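Local coordinates for protein proteolytically activated form of PPO4 Tyrosinase (Agaricus bisporus var. bisporus H97, PDB 4OUA) that probably uses a pair of copper ions to hydroxylate monophenols and oxidise the resulting o-diphenols to reactive o-quinones, the first step of melanin synthesis, at residues Tyr180-Arg191 with Leu270-Phe278; Leu204-Thr215 with His254-Ile262. All coordinates share one frame; numbering follows the deposited sequence.

Contact 1 (Tyr180-Arg191 with Leu270-Phe278)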
loop_
_atom_site.group_PDB
_atom_site.type_symbol
_atom_site.label_atom_id
_atom_site.label_comp_id
_atom_site.label_asym_id
_atom_site.label_seq_id
_atom_site.Cartn_x
_atom_site.Cartn_y
_atom_site.Cartn_z
ATOM N N TYR A 180 -13.063 -13.826 -15.923
ATOM C CA TYR A 180 -12.219 -12.785 -16.506
ATOM C C TYR A 180 -11.163 -13.383 -17.442
ATOM O O TYR A 180 -10.284 -14.129 -17.016
ATOM C CB TYR A 180 -11.559 -11.958 -15.402
ATOM C CG TYR A 180 -12.526 -11.538 -14.321
ATOM C CD1 TYR A 180 -13.107 -10.278 -14.332
ATOM C CD2 TYR A 180 -12.868 -12.409 -13.291
ATOM C CE1 TYR A 180 -14.002 -9.894 -13.349
ATOM C CE2 TYR A 180 -13.761 -12.031 -12.301
ATOM C CZ TYR A 180 -14.325 -10.771 -12.336
ATOM O OH TYR A 180 -15.210 -10.379 -11.360
ATOM N N PRO A 181 -11.250 -13.024 -18.728
ATOM C CA PRO A 181 -10.551 -13.618 -19.877
ATOM C C PRO A 181 -9.039 -13.744 -19.716
ATOM O O PRO A 181 -8.497 -14.796 -20.047
ATOM C CB PRO A 181 -10.892 -12.662 -21.029
ATOM C CG PRO A 181 -11.451 -11.438 -20.383
ATOM C CD PRO A 181 -12.087 -11.883 -19.127
ATOM N N ASN A 182 -8.375 -12.706 -19.221
ATOM C CA ASN A 182 -6.915 -12.713 -19.174
ATOM C C ASN A 182 -6.313 -13.135 -17.837
ATOM O O ASN A 182 -5.185 -13.626 -17.790
ATOM C CB ASN A 182 -6.373 -11.332 -19.545
ATOM C CG ASN A 182 -6.555 -11.014 -21.011
ATOM O OD1 ASN A 182 -6.683 -11.913 -21.843
ATOM N ND2 ASN A 182 -6.561 -9.728 -21.339
ATOM N N PHE A 183 -7.058 -12.944 -16.754
ATOM C CA PHE A 183 -6.512 -13.177 -15.421
ATOM C C PHE A 183 -6.708 -14.613 -14.936
ATOM O O PHE A 183 -6.141 -15.005 -13.916
ATOM C CB PHE A 183 -7.132 -12.199 -14.419
ATOM C CG PHE A 183 -6.887 -10.753 -14.753
ATOM C CD1 PHE A 183 -5.697 -10.135 -14.399
ATOM C CD2 PHE A 183 -7.848 -10.011 -15.421
ATOM C CE1 PHE A 183 -5.469 -8.804 -14.707
ATOM C CE2 PHE A 183 -7.627 -8.680 -15.731
ATOM C CZ PHE A 183 -6.437 -8.076 -15.374
ATOM N N ASP A 184 -7.498 -15.397 -15.664
ATOM C CA ASP A 184 -7.752 -16.781 -15.275
ATOM C C ASP A 184 -6.630 -17.713 -15.726
ATOM O O ASP A 184 -6.385 -18.745 -15.105
ATOM C CB ASP A 184 -9.092 -17.265 -15.836
ATOM C CG ASP A 184 -9.218 -17.048 -17.336
ATOM O OD1 ASP A 184 -8.187 -16.834 -18.010
ATOM O OD2 ASP A 184 -10.357 -17.099 -17.846
ATOM N N THR A 185 -5.952 -17.348 -16.808
ATOM C CA THR A 185 -4.859 -18.166 -17.331
ATOM C C THR A 185 -3.490 -17.613 -16.935
ATOM O O THR A 185 -2.479 -18.306 -17.056
ATOM C CB THR A 185 -4.919 -18.283 -18.870
ATOM O OG1 THR A 185 -4.748 -16.990 -19.462
ATOM C CG2 THR A 185 -6.255 -18.867 -19.309
ATOM N N TRP A 186 -3.459 -16.369 -16.468
ATOM C CA TRP A 186 -2.212 -15.753 -16.022
ATOM C C TRP A 186 -1.714 -16.402 -14.736
ATOM O O TRP A 186 -2.285 -16.202 -13.664
ATOM C CB TRP A 186 -2.390 -14.246 -15.822
ATOM C CG TRP A 186 -1.873 -13.428 -16.970
ATOM C CD1 TRP A 186 -0.884 -13.777 -17.844
ATOM C CD2 TRP A 186 -2.326 -12.130 -17.374
ATOM N NE1 TRP A 186 -0.689 -12.774 -18.764
ATOM C CE2 TRP A 186 -1.563 -11.751 -18.498
ATOM C CE3 TRP A 186 -3.300 -11.249 -16.894
ATOM C CZ2 TRP A 186 -1.743 -10.533 -19.148
ATOM C CZ3 TRP A 186 -3.477 -10.039 -17.541
ATOM C CH2 TRP A 186 -2.703 -9.693 -18.656
ATOM N N LYS A 187 -0.641 -17.175 -14.854
ATOM C CA LYS A 187 -0.107 -17.932 -13.729
ATOM C C LYS A 187 0.434 -17.010 -12.638
ATOM O O LYS A 187 0.240 -17.263 -11.449
ATOM C CB LYS A 187 0.984 -18.891 -14.212
ATOM C CG LYS A 187 0.552 -19.759 -15.390
ATOM C CD LYS A 187 1.603 -20.800 -15.744
ATOM C CE LYS A 187 1.738 -21.850 -14.651
ATOM N NZ LYS A 187 0.505 -22.674 -14.508
ATOM N N THR A 188 1.109 -15.940 -13.043
ATOM C CA THR A 188 1.607 -14.958 -12.086
ATOM C C THR A 188 1.058 -13.578 -12.416
ATOM O O THR A 188 0.512 -13.361 -13.496
ATOM C CB THR A 188 3.150 -14.899 -12.069
ATOM O OG1 THR A 188 3.618 -14.113 -13.173
ATOM C CG2 THR A 188 3.746 -16.297 -12.152
ATOM N N THR A 189 1.198 -12.649 -11.477
ATOM C CA THR A 189 0.841 -11.257 -11.730
ATOM C C THR A 189 1.746 -10.656 -12.808
ATOM O O THR A 189 2.920 -11.009 -12.914
ATOM C CB THR A 189 0.924 -10.415 -10.446
ATOM O OG1 THR A 189 2.245 -10.495 -9.898
ATOM C CG2 THR A 189 -0.076 -10.929 -9.415
ATOM N N VAL A 190 1.195 -9.755 -13.614
ATOM C CA VAL A 190 1.938 -9.204 -14.742
ATOM C C VAL A 190 1.890 -7.681 -14.802
ATOM O O VAL A 190 0.845 -7.070 -14.576
ATOM C CB VAL A 190 1.417 -9.771 -16.072
ATOM C CG1 VAL A 190 1.949 -8.957 -17.236
ATOM C CG2 VAL A 190 1.820 -11.231 -16.209
ATOM N N ARG A 191 3.033 -7.077 -15.118
ATOM C CA ARG A 191 3.141 -5.626 -15.232
ATOM C C ARG A 191 3.338 -5.186 -16.681
ATOM O O ARG A 191 4.245 -5.664 -17.363
ATOM C CB ARG A 191 4.298 -5.108 -14.376
ATOM C CG ARG A 191 4.125 -5.334 -12.887
ATOM C CD ARG A 191 5.378 -4.938 -12.122
ATOM N NE ARG A 191 5.296 -5.315 -10.714
ATOM C CZ ARG A 191 6.310 -5.241 -9.858
ATOM N NH1 ARG A 191 7.495 -4.804 -10.263
ATOM N NH2 ARG A 191 6.140 -5.610 -8.596
ATOM N N LEU A 270 -9.732 -5.282 -9.063
ATOM C CA LEU A 270 -10.043 -6.618 -8.567
ATOM C C LEU A 270 -8.800 -7.498 -8.465
ATOM O O LEU A 270 -8.847 -8.580 -7.882
ATOM C CB LEU A 270 -11.084 -7.290 -9.467
ATOM C CG LEU A 270 -12.449 -6.604 -9.573
ATOM C CD1 LEU A 270 -13.351 -7.361 -10.533
ATOM C CD2 LEU A 270 -13.103 -6.478 -8.203
ATOM N N PHE A 271 -7.690 -7.033 -9.031
ATOM C CA PHE A 271 -6.463 -7.825 -9.058
ATOM C C PHE A 271 -5.229 -7.021 -8.654
ATOM O O PHE A 271 -4.145 -7.578 -8.496
ATOM C CB PHE A 271 -6.248 -8.419 -10.454
ATOM C CG PHE A 271 -7.379 -9.289 -10.930
ATOM C CD1 PHE A 271 -7.459 -10.617 -10.546
ATOM C CD2 PHE A 271 -8.355 -8.781 -11.772
ATOM C CE1 PHE A 271 -8.495 -11.421 -10.988
ATOM C CE2 PHE A 271 -9.393 -9.580 -12.216
ATOM C CZ PHE A 271 -9.463 -10.901 -11.822
ATOM N N ALA A 272 -5.398 -5.714 -8.487
ATOM C CA ALA A 272 -4.271 -4.813 -8.256
ATOM C C ALA A 272 -3.487 -5.148 -6.989
ATOM O O ALA A 272 -2.265 -5.003 -6.952
ATOM C CB ALA A 272 -4.761 -3.372 -8.198
ATOM N N ALA A 273 -4.191 -5.596 -5.956
ATOM C CA ALA A 273 -3.565 -5.877 -4.669
ATOM C C ALA A 273 -2.580 -7.042 -4.743
ATOM O O ALA A 273 -1.621 -7.104 -3.972
ATOM C CB ALA A 273 -4.630 -6.157 -3.622
ATOM N N PHE A 274 -2.816 -7.960 -5.675
ATOM C CA PHE A 274 -1.989 -9.157 -5.794
ATOM C C PHE A 274 -0.572 -8.848 -6.275
ATOM O O PHE A 274 0.345 -9.641 -6.067
ATOM C CB PHE A 274 -2.651 -10.167 -6.735
ATOM C CG PHE A 274 -3.923 -10.754 -6.189
ATOM C CD1 PHE A 274 -3.882 -11.766 -5.243
ATOM C CD2 PHE A 274 -5.157 -10.297 -6.621
ATOM C CE1 PHE A 274 -5.047 -12.310 -4.735
ATOM C CE2 PHE A 274 -6.326 -10.837 -6.118
ATOM C CZ PHE A 274 -6.271 -11.846 -5.175
ATOM N N ASP A 275 -0.391 -7.699 -6.917
ATOM C CA ASP A 275 0.938 -7.273 -7.339
ATOM C C ASP A 275 1.688 -6.678 -6.148
ATOM O O ASP A 275 1.236 -5.702 -5.554
ATOM C CB ASP A 275 0.847 -6.258 -8.483
ATOM C CG ASP A 275 2.179 -6.035 -9.181
ATOM O OD1 ASP A 275 3.225 -6.001 -8.499
ATOM O OD2 ASP A 275 2.180 -5.892 -10.422
ATOM N N PRO A 276 2.839 -7.273 -5.800
ATOM C CA PRO A 276 3.655 -6.876 -4.645
ATOM C C PRO A 276 3.981 -5.381 -4.598
ATOM O O PRO A 276 4.179 -4.833 -3.514
ATOM C CB PRO A 276 4.933 -7.699 -4.826
ATOM C CG PRO A 276 4.488 -8.907 -5.574
ATOM C CD PRO A 276 3.418 -8.428 -6.511
ATOM N N ILE A 277 4.032 -4.729 -5.755
ATOM C CA ILE A 277 4.373 -3.312 -5.802
ATOM C C ILE A 277 3.203 -2.453 -5.329
ATOM O O ILE A 277 3.351 -1.251 -5.105
ATOM C CB ILE A 277 4.786 -2.875 -7.223
ATOM C CG1 ILE A 277 5.623 -1.595 -7.165
ATOM C CG2 ILE A 277 3.562 -2.691 -8.106
ATOM C CD1 ILE A 277 6.088 -1.111 -8.516
ATOM N N PHE A 278 2.042 -3.083 -5.181
ATOM C CA PHE A 278 0.833 -2.403 -4.727
ATOM C C PHE A 278 1.021 -1.791 -3.343
ATOM O O PHE A 278 0.478 -0.726 -3.045
ATOM C CB PHE A 278 -0.346 -3.381 -4.720
ATOM C CG PHE A 278 -1.589 -2.843 -4.067
ATOM C CD1 PHE A 278 -2.546 -2.175 -4.814
ATOM C CD2 PHE A 278 -1.812 -3.024 -2.710
ATOM C CE1 PHE A 278 -3.693 -1.687 -4.218
ATOM C CE2 PHE A 278 -2.955 -2.538 -2.110
ATOM C CZ PHE A 278 -3.897 -1.868 -2.864
#

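Contact 2 (Leu204-Thr215 with His254-Ile262). With CU1 (copper (I) ion), chain D.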
loop_
_atom_site.group_PDB
_atom_site.type_symbol
_atom_site.label_atom_id
_atom_site.label_comp_id
_atom_site.label_asym_id
_atom_site.label_seq_id
_atom_site.Cartn_x
_atom_site.Cartn_y
_atom_site.Cartn_z
ATOM N N LEU A 204 7.948 -0.520 -19.673
ATOM C CA LEU A 204 7.471 0.084 -18.433
ATOM C C LEU A 204 8.446 1.137 -17.919
ATOM O O LEU A 204 8.039 2.232 -17.531
ATOM C CB LEU A 204 7.246 -0.984 -17.362
ATOM C CG LEU A 204 6.838 -0.468 -15.981
ATOM C CD1 LEU A 204 5.551 0.337 -16.058
ATOM C CD2 LEU A 204 6.692 -1.622 -15.001
ATOM N N ILE A 205 9.732 0.798 -17.914
ATOM C CA ILE A 205 10.767 1.733 -17.492
ATOM C C ILE A 205 10.737 2.983 -18.362
ATOM O O ILE A 205 10.962 4.091 -17.879
ATOM C CB ILE A 205 12.172 1.105 -17.555
ATOM C CG1 ILE A 205 12.191 -0.249 -16.840
ATOM C CG2 ILE A 205 13.203 2.045 -16.950
ATOM C CD1 ILE A 205 11.954 -0.158 -15.353
ATOM N N GLY A 206 10.454 2.798 -19.647
ATOM C CA GLY A 206 10.357 3.910 -20.574
ATOM C C GLY A 206 9.149 4.782 -20.291
ATOM O O GLY A 206 9.226 6.009 -20.359
ATOM N N LYS A 207 8.029 4.142 -19.970
ATOM C CA LYS A 207 6.790 4.851 -19.675
ATOM C C LYS A 207 6.933 5.722 -18.430
ATOM O O LYS A 207 6.526 6.884 -18.423
ATOM C CB LYS A 207 5.640 3.857 -19.488
ATOM C CG LYS A 207 4.280 4.509 -19.314
ATOM C CD LYS A 207 3.260 3.520 -18.772
ATOM C CE LYS A 207 3.140 2.294 -19.660
ATOM N NZ LYS A 207 2.145 1.323 -19.126
ATOM N N LEU A 208 7.514 5.148 -17.382
ATOM C CA LEU A 208 7.710 5.857 -16.122
ATOM C C LEU A 208 8.627 7.061 -16.294
ATOM O O LEU A 208 8.363 8.137 -15.754
ATOM C CB LEU A 208 8.280 4.913 -15.063
ATOM C CG LEU A 208 7.266 4.131 -14.224
ATOM C CD1 LEU A 208 6.068 3.702 -15.060
ATOM C CD2 LEU A 208 7.928 2.932 -13.559
ATOM N N ASP A 209 9.702 6.874 -17.052
ATOM C CA ASP A 209 10.677 7.934 -17.272
ATOM C C ASP A 209 10.027 9.157 -17.918
ATOM O O ASP A 209 10.345 10.295 -17.573
ATOM C CB ASP A 209 11.829 7.422 -18.138
ATOM C CG ASP A 209 13.040 8.329 -18.088
ATOM O OD1 ASP A 209 13.262 8.964 -17.036
ATOM O OD2 ASP A 209 13.773 8.406 -19.097
ATOM N N LEU A 210 9.104 8.915 -18.843
ATOM C CA LEU A 210 8.414 9.994 -19.549
ATOM C C LEU A 210 7.336 10.648 -18.689
ATOM O O LEU A 210 7.126 11.858 -18.760
ATOM C CB LEU A 210 7.793 9.472 -20.848
ATOM C CG LEU A 210 8.760 9.131 -21.981
ATOM C CD1 LEU A 210 7.996 8.651 -23.205
ATOM C CD2 LEU A 210 9.625 10.334 -22.323
ATOM N N GLU A 211 6.653 9.844 -17.878
ATOM C CA GLU A 211 5.563 10.343 -17.046
ATOM C C GLU A 211 6.068 10.965 -15.744
ATOM O O GLU A 211 5.285 11.503 -14.962
ATOM C CB GLU A 211 4.572 9.219 -16.735
ATOM C CG GLU A 211 3.813 8.697 -17.948
ATOM C CD GLU A 211 2.828 9.707 -18.510
ATOM O OE1 GLU A 211 2.622 10.765 -17.877
ATOM O OE2 GLU A 211 2.256 9.443 -19.589
ATOM N N ALA A 212 7.379 10.897 -15.527
ATOM C CA ALA A 212 7.990 11.379 -14.290
ATOM C C ALA A 212 7.674 12.847 -14.006
ATOM O O ALA A 212 7.172 13.181 -12.934
ATOM C CB ALA A 212 9.496 11.171 -14.337
ATOM N N ASP A 213 7.974 13.717 -14.967
ATOM C CA ASP A 213 7.778 15.155 -14.797
ATOM C C ASP A 213 6.335 15.512 -14.451
ATOM O O ASP A 213 6.085 16.275 -13.520
ATOM C CB ASP A 213 8.203 15.904 -16.062
ATOM C CG ASP A 213 9.698 15.840 -16.307
ATOM O OD1 ASP A 213 10.155 14.882 -16.966
ATOM O OD2 ASP A 213 10.415 16.750 -15.840
ATOM N N SER A 214 5.388 14.959 -15.201
ATOM C CA SER A 214 3.977 15.258 -14.983
ATOM C C SER A 214 3.494 14.717 -13.639
ATOM O O SER A 214 2.625 15.308 -12.998
ATOM C CB SER A 214 3.126 14.682 -16.115
ATOM O OG SER A 214 3.140 13.266 -16.094
ATOM N N THR A 215 4.063 13.593 -13.216
ATOM C CA THR A 215 3.675 12.968 -11.957
ATOM C C THR A 215 4.061 13.831 -10.759
ATOM O O THR A 215 3.309 13.927 -9.789
ATOM C CB THR A 215 4.309 11.573 -11.803
ATOM O OG1 THR A 215 3.756 10.684 -12.782
ATOM C CG2 THR A 215 4.034 11.012 -10.418
ATOM N N HIS A 254 -1.410 3.162 -10.849
ATOM C CA HIS A 254 -1.982 1.864 -11.191
ATOM C C HIS A 254 -2.019 1.689 -12.704
ATOM O O HIS A 254 -1.811 0.591 -13.217
ATOM C CB HIS A 254 -3.387 1.711 -10.603
ATOM C CG HIS A 254 -3.397 1.401 -9.137
ATOM N ND1 HIS A 254 -3.015 0.178 -8.633
ATOM C CD2 HIS A 254 -3.747 2.157 -8.069
ATOM C CE1 HIS A 254 -3.126 0.193 -7.316
ATOM N NE2 HIS A 254 -3.565 1.382 -6.947
ATOM N N GLY A 255 -2.294 2.775 -13.421
ATOM C CA GLY A 255 -2.332 2.756 -14.871
ATOM C C GLY A 255 -0.962 2.556 -15.489
ATOM O O GLY A 255 -0.804 1.763 -16.414
ATOM N N PHE A 256 0.027 3.279 -14.975
ATOM C CA PHE A 256 1.389 3.196 -15.492
ATOM C C PHE A 256 1.934 1.776 -15.416
ATOM O O PHE A 256 2.587 1.301 -16.342
ATOM C CB PHE A 256 2.318 4.141 -14.723
ATOM C CG PHE A 256 2.013 5.597 -14.924
ATOM C CD1 PHE A 256 1.215 6.016 -15.977
ATOM C CD2 PHE A 256 2.529 6.551 -14.062
ATOM C CE1 PHE A 256 0.937 7.355 -16.161
ATOM C CE2 PHE A 256 2.254 7.890 -14.243
ATOM C CZ PHE A 256 1.457 8.293 -15.293
ATOM N N VAL A 257 1.658 1.102 -14.305
ATOM C CA VAL A 257 2.229 -0.213 -14.041
ATOM C C VAL A 257 1.437 -1.344 -14.689
ATOM O O VAL A 257 2.015 -2.275 -15.251
ATOM C CB VAL A 257 2.322 -0.482 -12.526
ATOM C CG1 VAL A 257 2.797 -1.901 -12.268
ATOM C CG2 VAL A 257 3.245 0.527 -11.864
ATOM N N GLY A 258 0.114 -1.262 -14.611
ATOM C CA GLY A 258 -0.741 -2.346 -15.061
ATOM C C GLY A 258 -1.185 -2.270 -16.509
ATOM O O GLY A 258 -1.373 -3.298 -17.158
ATOM N N ARG A 259 -1.351 -1.054 -17.019
ATOM C CA ARG A 259 -1.903 -0.858 -18.355
ATOM C C ARG A 259 -0.825 -0.821 -19.438
ATOM O O ARG A 259 -0.090 0.159 -19.563
ATOM C CB ARG A 259 -2.727 0.431 -18.396
ATOM C CG ARG A 259 -3.548 0.625 -19.662
ATOM C CD ARG A 259 -4.623 -0.442 -19.795
ATOM N NE ARG A 259 -5.633 -0.075 -20.785
ATOM C CZ ARG A 259 -5.528 -0.319 -22.088
ATOM N NH1 ARG A 259 -4.455 -0.933 -22.567
ATOM N NH2 ARG A 259 -6.498 0.053 -22.911
ATOM N N GLY A 260 -0.738 -1.895 -20.217
ATOM C CA GLY A 260 0.140 -1.937 -21.372
ATOM C C GLY A 260 -0.681 -1.918 -22.648
ATOM O O GLY A 260 -1.488 -1.013 -22.860
ATOM N N ALA A 261 -0.476 -2.914 -23.504
ATOM C CA ALA A 261 -1.328 -3.089 -24.673
ATOM C C ALA A 261 -2.681 -3.616 -24.212
ATOM O O ALA A 261 -3.729 -3.181 -24.685
ATOM C CB ALA A 261 -0.690 -4.033 -25.672
ATOM N N ILE A 262 -2.637 -4.560 -23.280
ATOM C CA ILE A 262 -3.832 -5.046 -22.603
ATOM C C ILE A 262 -3.713 -4.739 -21.113
ATOM O O ILE A 262 -2.637 -4.374 -20.635
ATOM C CB ILE A 262 -4.044 -6.558 -22.817
ATOM C CG1 ILE A 262 -2.816 -7.344 -22.355
ATOM C CG2 ILE A 262 -4.335 -6.855 -24.279
ATOM C CD1 ILE A 262 -2.925 -8.836 -22.590
HETATM CU CU CU1 D . -4.684 1.699 -5.329
HETATM O O HOH W 1 -6.823 0.970 -5.119
#

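Contact 1 (Tyr180-Arg191 with Leu270-Phe278)
Arg191 reaches Asp275 with an extended chain that can be followed outward from CB. CG passes close to Asp275 OD2, CD runs on beside the same oxygen, and NE faces both carboxylate oxygens and donates to each, 3.1 Å from Asp275 OD1 and 3.2 Å from Asp275 OD2. At the tip NH2 bonds Asp275 OD1 at 2.9 Å, while CB of Ile277 covers one guanidinium face. The grip is side-on, through NE and NH2, with the planes only 12° apart and both oxygens using their syn lone pairs. On its anti side Asp275 OD1 also caps the following helix, accepting from Ile277 N at 3.1 Å, tilted out of the carboxylate plane. An asparagine here would probably leave the buried guanidinium without its countercharge and weaken the tie between the loop and this turn. At the other end Phe271 stacks offset on Phe183, centroids 4.1 Å apart, and turns its edge to the face of Tyr180. Between these ends, CG2 of Thr189 packs on CB of Phe274. The contact fastens the loop between strand 158-162 and helix 201-224 to the turn that leads into helix 277-295; helix 141-144 adds Ile143 O, accepting from Arg191 NH1.

Contact 2 (Leu204-Thr215 with His254-Ile262)
Phe256 is the knob of this contact: its side chain enters the hole formed by Lys207, Leu208, Glu211 and Thr215 on helix 201-224. CG lies anti to the carbonyl carbon (chi1 -66°), which swings the ring across to that helix. Glu211 bends at chi2 and lays its CG over one ring face, 3.9 Å from the centroid of Phe256, its carboxylate tilted 21° from the ring plane. Thr215 comes in at the edge, OG1 lying in the ring plane 3.5 Å from Phe256 CE2; that hydroxyl is already committed to Glu211 O of its own helix. Nearer the backbone, Leu208 CD1 meets Phe256 CB at 3.8 Å, and Leu204 CD1 rests against Phe256 O and Val257 CA. The ring in its hole, with the buried Leu204 and Leu208 beside it, is the tightly packed part. The two helix segments run nearly antiparallel, at 154°, with axes 9.8 Å apart at closest approach.

The other side is more open to solvent. Glu211 is partly exposed, and Arg259, on the surface, turns its guanidinium away from helix 201-224. Lys207, though partly exposed, is firmly held between the packed ring and Arg259: its chain bends at chi3 and brings NZ to Phe256 O at 2.8 Å and to Arg259 O at 2.6 Å, tilted from both carbonyl planes, while Asn192 OD1 takes a third bond.

The helix held here carries His254, a copper ligand whose ring takes no part in the contact with helix 201-224. The ammonium's positive charge would probably offset the partial negative charge at the C-terminal end of helix 246-258, and its bonds tie the last turn of that helix and the residue after it to helix 201-224.

Contact 1 and contact 2, their centres about 17 Å apart, both lie in the tyrosinase central domain and meet beside one copper of the pair. Helix 246-258 and helix 277-295 follow each other in the chain and supply the ligands of that copper: His254, bound through NE2 at 2.0 Å, with His250 and His282. The two contacts touch beside that site, where Phe278 CD1 packs against His254 CE1 at 3.5 Å and Ala272 CB lies near His254 ND1. Farther out, Arg191 CG meets Val257 CG1 at 3.7 Å, so the salt-bridged arginine of contact 1 also rests on the helix that contact 2 ties to helix 201-224.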